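Local structure of OBCA, Oxalate Biosynthetic Component A (Burkholderia glumae, 4NNB) at residues 457-462 against 500-505. The protein is a bacterial protein that joins an N-terminal domain to a TIM barrel holding a magnesium ion. Sequence-based numbering, arbitrary orientation.
Sequences LLVDVA and SLVREE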
loop_
_atom_site.group_PDB
_atom_site.type_symbol
_atom_site.label_atom_id
_atom_site.label_comp_id
_atom_site.label_asym_id
_atom_site.label_seq_id
_atom_site.Cartn_x
_atom_site.Cartn_y
_atom_site.Cartn_z
ATOM N N LEU A 457 11.908 6.647 8.387
ATOM C CA LEU A 457 13.215 6.903 7.795
ATOM C C LEU A 457 13.133 7.733 6.524
ATOM O O LEU A 457 14.141 8.290 6.089
ATOM C CB LEU A 457 13.899 5.574 7.450
ATOM C CG LEU A 457 14.167 4.596 8.585
ATOM C CD1 LEU A 457 14.694 3.285 8.036
ATOM C CD2 LEU A 457 15.164 5.204 9.566
ATOM N N LEU A 458 11.943 7.805 5.921
ATOM C CA LEU A 458 11.786 8.357 4.566
ATOM C C LEU A 458 12.463 9.693 4.327
ATOM O O LEU A 458 13.257 9.837 3.394
ATOM C CB LEU A 458 10.311 8.511 4.203
ATOM C CG LEU A 458 9.634 7.403 3.412
ATOM C CD1 LEU A 458 8.200 7.833 3.128
ATOM C CD2 LEU A 458 10.394 7.082 2.115
ATOM N N VAL A 459 12.126 10.682 5.149
ATOM C CA VAL A 459 12.657 12.021 4.947
ATOM C C VAL A 459 14.162 12.110 5.217
ATOM O O VAL A 459 14.885 12.707 4.425
ATOM C CB VAL A 459 11.877 13.075 5.754
ATOM C CG1 VAL A 459 12.557 14.442 5.656
ATOM C CG2 VAL A 459 10.453 13.152 5.240
ATOM N N ASP A 460 14.634 11.517 6.312
ATOM C CA ASP A 460 16.062 11.588 6.626
ATOM C C ASP A 460 16.894 10.932 5.520
ATOM O O ASP A 460 17.896 11.495 5.071
ATOM C CB ASP A 460 16.380 10.917 7.959
ATOM C CG ASP A 460 15.943 11.748 9.159
ATOM O OD1 ASP A 460 15.832 12.986 9.038
ATOM O OD2 ASP A 460 15.711 11.149 10.225
ATOM N N VAL A 461 16.467 9.746 5.086
ATOM C CA VAL A 461 17.192 9.005 4.055
ATOM C C VAL A 461 17.191 9.742 2.726
ATOM O O VAL A 461 18.219 9.833 2.059
ATOM C CB VAL A 461 16.617 7.593 3.863
ATOM C CG1 VAL A 461 17.236 6.916 2.640
ATOM C CG2 VAL A 461 16.863 6.761 5.094
ATOM N N ALA A 462 16.042 10.292 2.345
ATOM C CA ALA A 462 15.935 10.979 1.065
ATOM C C ALA A 462 16.774 12.257 1.038
ATOM O O ALA A 462 17.418 12.590 0.030
ATOM C CB ALA A 462 14.485 11.294 0.756
ATOM N N SER A 500 -0.067 14.741 2.808
ATOM C CA SER A 500 -0.074 15.978 3.608
ATOM C C SER A 500 1.001 15.940 4.669
ATOM O O SER A 500 1.712 16.918 4.869
ATOM C CB SER A 500 -1.432 16.203 4.290
ATOM O OG SER A 500 -2.471 16.295 3.341
ATOM N N LEU A 501 1.109 14.796 5.338
ATOM C CA LEU A 501 2.060 14.613 6.423
ATOM C C LEU A 501 3.509 14.608 5.959
ATOM O O LEU A 501 4.365 15.214 6.601
ATOM C CB LEU A 501 1.743 13.338 7.204
ATOM C CG LEU A 501 0.504 13.431 8.093
ATOM C CD1 LEU A 501 0.081 12.048 8.569
ATOM C CD2 LEU A 501 0.779 14.350 9.286
ATOM N N VAL A 502 3.807 13.936 4.854
ATOM C CA VAL A 502 5.180 13.977 4.370
ATOM C C VAL A 502 5.541 15.379 3.860
ATOM O O VAL A 502 6.662 15.838 4.057
ATOM C CB VAL A 502 5.483 12.898 3.304
ATOM C CG1 VAL A 502 4.908 13.295 1.962
ATOM C CG2 VAL A 502 6.992 12.715 3.185
ATOM N N ARG A 503 4.587 16.053 3.221
ATOM C CA ARG A 503 4.773 17.430 2.769
ATOM C C ARG A 503 5.116 18.316 3.958
ATOM O O ARG A 503 6.036 19.136 3.902
ATOM C CB ARG A 503 3.494 17.929 2.110
ATOM C CG ARG A 503 3.548 19.377 1.610
ATOM C CD ARG A 503 2.200 19.763 1.021
ATOM N NE ARG A 503 2.120 21.156 0.594
ATOM C CZ ARG A 503 1.737 22.155 1.383
ATOM N NH1 ARG A 503 1.417 21.915 2.652
ATOM N NH2 ARG A 503 1.678 23.392 0.910
ATOM N N GLU A 504 4.376 18.123 5.042
ATOM C CA GLU A 504 4.576 18.873 6.276
ATOM C C GLU A 504 5.987 18.666 6.834
ATOM O O GLU A 504 6.697 19.634 7.124
ATOM C CB GLU A 504 3.503 18.453 7.288
ATOM C CG GLU A 504 3.589 19.084 8.666
ATOM C CD GLU A 504 2.437 18.633 9.555
ATOM O OE1 GLU A 504 1.502 19.438 9.761
ATOM O OE2 GLU A 504 2.460 17.474 10.034
ATOM N N GLU A 505 6.397 17.409 6.970
ATOM C CA GLU A 505 7.734 17.092 7.466
ATOM C C GLU A 505 8.839 17.664 6.566
ATOM O O GLU A 505 9.873 18.132 7.061
ATOM C CB GLU A 505 7.901 15.577 7.652
ATOM C CG GLU A 505 9.280 15.174 8.160
ATOM C CD GLU A 505 9.361 13.729 8.624
ATOM O OE1 GLU A 505 8.464 12.924 8.284
ATOM O OE2 GLU A 505 10.331 13.401 9.343
HETATM O O HOH W 1 9.980 10.327 7.255
#
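V459 meets V502 and E505 where two neighbouring outer helices of the TIM barrel, 458-465 and 495-507, meet beside strand 469-472; the contact illustrates how one branched side chain can pack at once on an apolar neighbour and on the stem of a charged one. The apolar part is small. V459 CG2 touches V502 CG2 at 4.0 Å, methyl to methyl, and I470 of the strand touches both V502 and L458. In V502 this methyl stands anti to the backbone N and reaches out to the facing helix.

The second kind of contact is van der Waals packing of V459 on E505, without a polar bond between the two side chains. In E505, CG anti to the backbone N (chi1 180°) and the chain extended beyond it carry the carboxylate alongside V459, the two side chains running past each other in opposite directions. Its methylene CG lies 3.7 Å from V459 CG2, and the carboxylate carbon CD comes to 3.6 Å from the same methyl.

Polar links accompany the apolar contact. R509 forms salt bridges with E505 OE2 and D460 OD1, and this shared arginine probably offsets the like charges of the two carboxylates; D460 OD2 turns to H419 of helix 416-440. A water accepts from V459 N at 3.0 Å and lies 3.2 Å from E505 OE1, to which it may donate.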